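PDB 2ZWI: alpha-/beta-galactoside alpha-2,3-sialyltransferase from Photobacterium phosphoreum, which probably transfers sialic acid from CMP-sialic acid to galactosides, forming alpha-2,3 linkages. Local coordinates for residues Ile17-Asn27 with Gln210-Thr218. Sequence-based numbering, arbitrary orientation.
Sequences IQQMTQIINEN and QKNKFYNFT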
ATOM      1  N   ILE A  17       4.122   2.799  -5.770  1.00 10.80           N
ATOM      2  CA  ILE A  17       4.715   1.645  -6.458  1.00 11.34           C
ATOM      3  C   ILE A  17       3.722   1.019  -7.451  1.00 10.96           C
ATOM      4  O   ILE A  17       4.087   0.692  -8.585  1.00 10.45           O
ATOM      5  CB  ILE A  17       5.241   0.577  -5.436  1.00 11.83           C
ATOM      6  CG1 ILE A  17       6.333   1.161  -4.514  1.00 13.09           C
ATOM      7  CG2 ILE A  17       5.698  -0.700  -6.137  1.00 12.39           C
ATOM      8  CD1 ILE A  17       7.648   1.528  -5.190  1.00 15.14           C
ATOM      9  N   GLN A  18       2.472   0.861  -7.017  1.00 11.07           N
ATOM     10  CA  GLN A  18       1.388   0.405  -7.894  1.00 11.00           C
ATOM     11  C   GLN A  18       1.092   1.407  -9.027  1.00 10.84           C
ATOM     12  O   GLN A  18       0.851   1.019 -10.174  1.00 10.14           O
ATOM     13  CB  GLN A  18       0.129   0.098  -7.082  1.00 11.31           C
ATOM     14  CG  GLN A  18       0.182  -1.254  -6.342  1.00 12.07           C
ATOM     15  CD  GLN A  18      -0.089  -2.438  -7.261  1.00 11.87           C
ATOM     16  OE1 GLN A  18       0.333  -3.562  -6.993  1.00 13.50           O
ATOM     17  NE2 GLN A  18      -0.807  -2.192  -8.339  1.00 11.76           N
ATOM     18  N   GLN A  19       1.129   2.697  -8.716  1.00 10.76           N
ATOM     19  CA  GLN A  19       0.920   3.709  -9.751  1.00 10.71           C
ATOM     20  C   GLN A  19       2.040   3.697 -10.785  1.00 10.82           C
ATOM     21  O   GLN A  19       1.762   3.713 -11.982  1.00 10.59           O
ATOM     22  CB  GLN A  19       0.733   5.105  -9.152  1.00 10.75           C
ATOM     23  CG  GLN A  19      -0.607   5.327  -8.445  1.00 10.06           C
ATOM     24  CD  GLN A  19      -0.616   6.629  -7.663  1.00 10.39           C
ATOM     25  OE1 GLN A  19       0.177   7.529  -7.936  1.00 11.89           O
ATOM     26  NE2 GLN A  19      -1.512   6.740  -6.693  1.00 10.60           N
ATOM     27  N   MET A  20       3.296   3.639 -10.333  1.00 11.12           N
ATOM     28  CA  MET A  20       4.445   3.519 -11.253  1.00 11.32           C
ATOM     29  C   MET A  20       4.248   2.325 -12.187  1.00 11.09           C
ATOM     30  O   MET A  20       4.409   2.422 -13.398  1.00 11.25           O
ATOM     31  CB  MET A  20       5.759   3.344 -10.477  1.00 11.15           C
ATOM     32  CG  MET A  20       6.237   4.559  -9.698  1.00 11.00           C
ATOM     33  SD  MET A  20       7.573   4.123  -8.565  1.00 11.86           S
ATOM     34  CE  MET A  20       8.098   5.742  -8.022  1.00  9.29           C
ATOM     35  N   THR A  21       3.871   1.194 -11.607  1.00 11.36           N
ATOM     36  CA  THR A  21       3.707  -0.036 -12.372  1.00 11.04           C
ATOM     37  C   THR A  21       2.598   0.059 -13.440  1.00 11.15           C
ATOM     38  O   THR A  21       2.774  -0.426 -14.550  1.00 10.83           O
ATOM     39  CB  THR A  21       3.495  -1.233 -11.428  1.00 10.84           C
ATOM     40  OG1 THR A  21       4.552  -1.259 -10.454  1.00 12.19           O
ATOM     41  CG2 THR A  21       3.516  -2.528 -12.194  1.00 10.80           C
ATOM     42  N   GLN A  22       1.470   0.687 -13.102  1.00 11.25           N
ATOM     43  CA  GLN A  22       0.383   0.910 -14.068  1.00 12.32           C
ATOM     44  C   GLN A  22       0.792   1.832 -15.221  1.00 11.48           C
ATOM     45  O   GLN A  22       0.454   1.572 -16.387  1.00 11.83           O
ATOM     46  CB  GLN A  22      -0.857   1.475 -13.359  1.00 12.75           C
ATOM     47  CG  GLN A  22      -1.387   0.599 -12.213  1.00 16.72           C
ATOM     48  CD  GLN A  22      -2.269  -0.545 -12.686  1.00 20.34           C
ATOM     49  OE1 GLN A  22      -1.819  -1.452 -13.387  1.00 20.33           O
ATOM     50  NE2 GLN A  22      -3.538  -0.511 -12.285  1.00 23.26           N
ATOM     51  N   ILE A  23       1.507   2.911 -14.899  1.00 11.13           N
ATOM     52  CA  ILE A  23       2.022   3.838 -15.914  1.00 11.42           C
ATOM     53  C   ILE A  23       2.865   3.044 -16.910  1.00 11.66           C
ATOM     54  O   ILE A  23       2.652   3.140 -18.117  1.00 12.11           O
ATOM     55  CB  ILE A  23       2.885   4.978 -15.299  1.00 11.30           C
ATOM     56  CG1 ILE A  23       1.998   6.017 -14.598  1.00 11.14           C
ATOM     57  CG2 ILE A  23       3.786   5.630 -16.381  1.00 10.82           C
ATOM     58  CD1 ILE A  23       2.767   6.974 -13.636  1.00 11.64           C
ATOM     59  N   ILE A  24       3.779   2.231 -16.382  1.00 11.50           N
ATOM     60  CA  ILE A  24       4.684   1.414 -17.201  1.00 12.31           C
ATOM     61  C   ILE A  24       3.902   0.381 -18.023  1.00 13.07           C
ATOM     62  O   ILE A  24       4.169   0.203 -19.214  1.00 13.55           O
ATOM     63  CB  ILE A  24       5.769   0.735 -16.325  1.00 12.09           C
ATOM     64  CG1 ILE A  24       6.672   1.784 -15.659  1.00 11.32           C
ATOM     65  CG2 ILE A  24       6.600  -0.259 -17.127  1.00 11.31           C
ATOM     66  CD1 ILE A  24       7.365   1.246 -14.381  1.00 12.49           C
ATOM     67  N   ASN A  25       2.923  -0.268 -17.395  1.00 13.48           N
ATOM     68  CA  ASN A  25       2.146  -1.300 -18.067  1.00 15.15           C
ATOM     69  C   ASN A  25       1.321  -0.716 -19.205  1.00 15.80           C
ATOM     70  O   ASN A  25       1.278  -1.278 -20.303  1.00 16.17           O
ATOM     71  CB  ASN A  25       1.217  -2.022 -17.086  1.00 15.18           C
ATOM     72  CG  ASN A  25       0.528  -3.221 -17.714  1.00 15.27           C
ATOM     73  OD1 ASN A  25       1.186  -4.134 -18.213  1.00 16.60           O
ATOM     74  ND2 ASN A  25      -0.796  -3.224 -17.685  1.00 13.47           N
ATOM     75  N   GLU A  26       0.685   0.422 -18.939  1.00 16.44           N
ATOM     76  CA  GLU A  26      -0.196   1.058 -19.917  1.00 17.48           C
ATOM     77  C   GLU A  26       0.534   1.768 -21.046  1.00 17.65           C
ATOM     78  O   GLU A  26       0.014   1.828 -22.152  1.00 17.93           O
ATOM     79  CB  GLU A  26      -1.150   2.023 -19.229  1.00 17.37           C
ATOM     80  CG  GLU A  26      -2.286   1.316 -18.536  1.00 19.71           C
ATOM     81  CD  GLU A  26      -2.953   2.175 -17.487  1.00 22.87           C
ATOM     82  OE1 GLU A  26      -3.442   1.604 -16.493  1.00 26.48           O
ATOM     83  OE2 GLU A  26      -2.989   3.413 -17.645  1.00 23.71           O
ATOM     84  N   ASN A  27       1.714   2.324 -20.761  1.00 17.85           N
ATOM     85  CA  ASN A  27       2.516   3.029 -21.773  1.00 18.93           C
ATOM     86  C   ASN A  27       1.662   4.037 -22.575  1.00 19.07           C
ATOM     87  O   ASN A  27       1.679   4.061 -23.807  1.00 19.20           O
ATOM     88  CB  ASN A  27       3.222   2.008 -22.689  1.00 19.18           C
ATOM     89  CG  ASN A  27       4.351   2.622 -23.524  1.00 20.80           C
ATOM     90  OD1 ASN A  27       4.545   2.237 -24.683  1.00 24.14           O
ATOM     91  ND2 ASN A  27       5.099   3.560 -22.945  1.00 20.14           N
ATOM     92  N   GLN A 210      10.483  -1.983 -19.967  1.00 17.48           N
ATOM     93  CA  GLN A 210       9.492  -1.779 -18.920  1.00 16.81           C
ATOM     94  C   GLN A 210      10.085  -2.085 -17.556  1.00 16.23           C
ATOM     95  O   GLN A 210       9.919  -1.316 -16.615  1.00 16.22           O
ATOM     96  CB  GLN A 210       8.260  -2.656 -19.160  1.00 16.02           C
ATOM     97  CG  GLN A 210       7.356  -2.154 -20.261  1.00 15.06           C
ATOM     98  CD  GLN A 210       6.261  -3.143 -20.591  1.00 13.47           C
ATOM     99  OE1 GLN A 210       6.530  -4.268 -21.001  1.00 11.97           O
ATOM    100  NE2 GLN A 210       5.016  -2.729 -20.399  1.00 13.03           N
ATOM    101  N   LYS A 211      10.783  -3.210 -17.461  1.00 16.47           N
ATOM    102  CA  LYS A 211      11.452  -3.600 -16.217  1.00 16.32           C
ATOM    103  C   LYS A 211      12.459  -2.538 -15.782  1.00 16.45           C
ATOM    104  O   LYS A 211      12.479  -2.131 -14.610  1.00 15.65           O
ATOM    105  CB  LYS A 211      12.121  -4.965 -16.373  1.00 16.50           C
ATOM    106  CG  LYS A 211      11.131  -6.119 -16.451  1.00 16.17           C
ATOM    107  CD  LYS A 211      11.845  -7.450 -16.490  1.00 17.19           C
ATOM    108  CE  LYS A 211      10.888  -8.575 -16.835  1.00 16.04           C
ATOM    109  NZ  LYS A 211      11.620  -9.874 -16.883  1.00 16.58           N
ATOM    110  N   ASN A 212      13.268  -2.080 -16.738  1.00 16.40           N
ATOM    111  CA  ASN A 212      14.255  -1.019 -16.503  1.00 17.05           C
ATOM    112  C   ASN A 212      13.635   0.293 -16.049  1.00 16.79           C
ATOM    113  O   ASN A 212      14.161   0.950 -15.144  1.00 17.05           O
ATOM    114  CB  ASN A 212      15.131  -0.795 -17.746  1.00 17.67           C
ATOM    115  CG  ASN A 212      16.053  -1.965 -18.024  1.00 20.15           C
ATOM    116  OD1 ASN A 212      16.450  -2.695 -17.109  1.00 22.74           O
ATOM    117  ND2 ASN A 212      16.406  -2.150 -19.297  1.00 23.15           N
ATOM    118  N   LYS A 213      12.511   0.662 -16.662  1.00 16.22           N
ATOM    119  CA  LYS A 213      11.754   1.831 -16.227  1.00 16.06           C
ATOM    120  C   LYS A 213      11.307   1.721 -14.766  1.00 15.32           C
ATOM    121  O   LYS A 213      11.315   2.718 -14.039  1.00 15.43           O
ATOM    122  CB  LYS A 213      10.547   2.070 -17.137  1.00 15.91           C
ATOM    123  CG  LYS A 213       9.972   3.478 -17.035  1.00 16.68           C
ATOM    124  CD  LYS A 213       8.934   3.771 -18.139  1.00 16.84           C
ATOM    125  CE  LYS A 213       9.590   3.810 -19.508  1.00 18.31           C
ATOM    126  NZ  LYS A 213       8.745   4.526 -20.508  1.00 21.53           N
ATOM    127  N   PHE A 214      10.923   0.516 -14.343  1.00 14.69           N
ATOM    128  CA  PHE A 214      10.560   0.299 -12.947  1.00 14.44           C
ATOM    129  C   PHE A 214      11.758   0.515 -12.019  1.00 14.50           C
ATOM    130  O   PHE A 214      11.630   1.175 -10.976  1.00 14.56           O
ATOM    131  CB  PHE A 214       9.914  -1.076 -12.707  1.00 14.27           C
ATOM    132  CG  PHE A 214       9.468  -1.275 -11.273  1.00 14.36           C
ATOM    133  CD1 PHE A 214       8.209  -0.849 -10.859  1.00 14.42           C
ATOM    134  CD2 PHE A 214      10.326  -1.841 -10.333  1.00 13.94           C
ATOM    135  CE1 PHE A 214       7.790  -0.991  -9.547  1.00 14.39           C
ATOM    136  CE2 PHE A 214       9.912  -1.997  -8.990  1.00 14.70           C
ATOM    137  CZ  PHE A 214       8.638  -1.573  -8.602  1.00 14.41           C
ATOM    138  N   TYR A 215      12.911  -0.026 -12.401  1.00 14.53           N
ATOM    139  CA  TYR A 215      14.150   0.189 -11.643  1.00 14.80           C
ATOM    140  C   TYR A 215      14.512   1.659 -11.576  1.00 14.93           C
ATOM    141  O   TYR A 215      14.926   2.143 -10.522  1.00 14.84           O
ATOM    142  CB  TYR A 215      15.327  -0.587 -12.232  1.00 14.74           C
ATOM    143  CG  TYR A 215      15.069  -2.055 -12.464  1.00 15.03           C
ATOM    144  CD1 TYR A 215      14.213  -2.779 -11.638  1.00 13.29           C
ATOM    145  CD2 TYR A 215      15.704  -2.727 -13.504  1.00 14.71           C
ATOM    146  CE1 TYR A 215      13.976  -4.126 -11.863  1.00 15.78           C
ATOM    147  CE2 TYR A 215      15.485  -4.071 -13.728  1.00 15.27           C
ATOM    148  CZ  TYR A 215      14.625  -4.766 -12.909  1.00 14.94           C
ATOM    149  OH  TYR A 215      14.411  -6.103 -13.142  1.00 15.28           O
ATOM    150  N   ASN A 216      14.359   2.365 -12.700  1.00 15.76           N
ATOM    151  CA  ASN A 216      14.672   3.800 -12.750  1.00 16.31           C
ATOM    152  C   ASN A 216      13.758   4.669 -11.874  1.00 16.20           C
ATOM    153  O   ASN A 216      14.237   5.556 -11.172  1.00 16.75           O
ATOM    154  CB  ASN A 216      14.697   4.307 -14.191  1.00 16.55           C
ATOM    155  CG  ASN A 216      15.915   3.822 -14.961  1.00 18.11           C
ATOM    156  OD1 ASN A 216      16.945   3.494 -14.375  1.00 19.38           O
ATOM    157  ND2 ASN A 216      15.795   3.769 -16.286  1.00 19.08           N
ATOM    158  N   PHE A 217      12.455   4.413 -11.935  1.00 16.05           N
ATOM    159  CA  PHE A 217      11.460   5.064 -11.071  1.00 16.39           C
ATOM    160  C   PHE A 217      11.742   4.914  -9.571  1.00 15.87           C
ATOM    161  O   PHE A 217      11.660   5.875  -8.813  1.00 15.17           O
ATOM    162  CB  PHE A 217      10.078   4.455 -11.337  1.00 17.14           C
ATOM    163  CG  PHE A 217       9.219   5.259 -12.250  1.00 17.90           C
ATOM    164  CD1 PHE A 217       9.103   6.642 -12.087  1.00 20.17           C
ATOM    165  CD2 PHE A 217       8.472   4.627 -13.238  1.00 20.74           C
ATOM    166  CE1 PHE A 217       8.284   7.389 -12.917  1.00 21.86           C
ATOM    167  CE2 PHE A 217       7.640   5.358 -14.082  1.00 22.05           C
ATOM    168  CZ  PHE A 217       7.545   6.747 -13.920  1.00 21.95           C
ATOM    169  N   THR A 218      12.053   3.687  -9.164  1.00 15.70           N
ATOM    170  CA  THR A 218      12.167   3.324  -7.755  1.00 15.97           C
ATOM    171  C   THR A 218      13.579   3.494  -7.205  1.00 16.36           C
ATOM    172  O   THR A 218      13.776   3.585  -5.983  1.00 16.45           O
ATOM    173  CB  THR A 218      11.743   1.857  -7.540  1.00 15.79           C
ATOM    174  OG1 THR A 218      12.521   1.011  -8.398  1.00 15.05           O
ATOM    175  CG2 THR A 218      10.263   1.676  -7.859  1.00 14.90           C
TER
HETATM  176  O   HOH W   1       2.670  -4.118 -20.890  1.00 18.62           O
HETATM  177  O   HOH W   2       5.745   4.389 -20.113  1.00 19.84           O
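Q210 NE2 reaches across the helix pair to a main-chain acceptor, donating almost straight (172°) to I24 O at 3.3 Å; the oxygen lies in the plane of the glutamine amide, yet the nitrogen arrives above the carbonyl plane. NE2 also donates to a water lying 3.1 Å from N25 OD1, and Q210 OE1 takes N207 N. A second water links N27 ND2 to K213 NZ, so the polar bonds gather at the C-terminal end of helix 14-26.

The side chain of I24 is a knob in a hole formed by Q210, K213, F214 and F217. Its chi1 of -64° sets CG1 anti to the carbonyl carbon, and this branch carries CD1 to the edges of both phenylalanine rings, 3.7 Å from F217 CD2. M20 treats the F217 ring differently: its CG makes a CH-pi contact over one face, 4.3 Å from the centroid, and the sulfur follows obliquely in a Met-aromatic contact. I17 CG2 reaches the rim of F214 in the ring plane.

Helix 14-26 follows strand 3-10 of the seven-stranded parallel sheet; helix 208-218 comes after its last strand, 195-197. The chemistry is consistent with an apolar interface whose polar bonds lie at one end, Q210 being gripped at both OE1 and NE2.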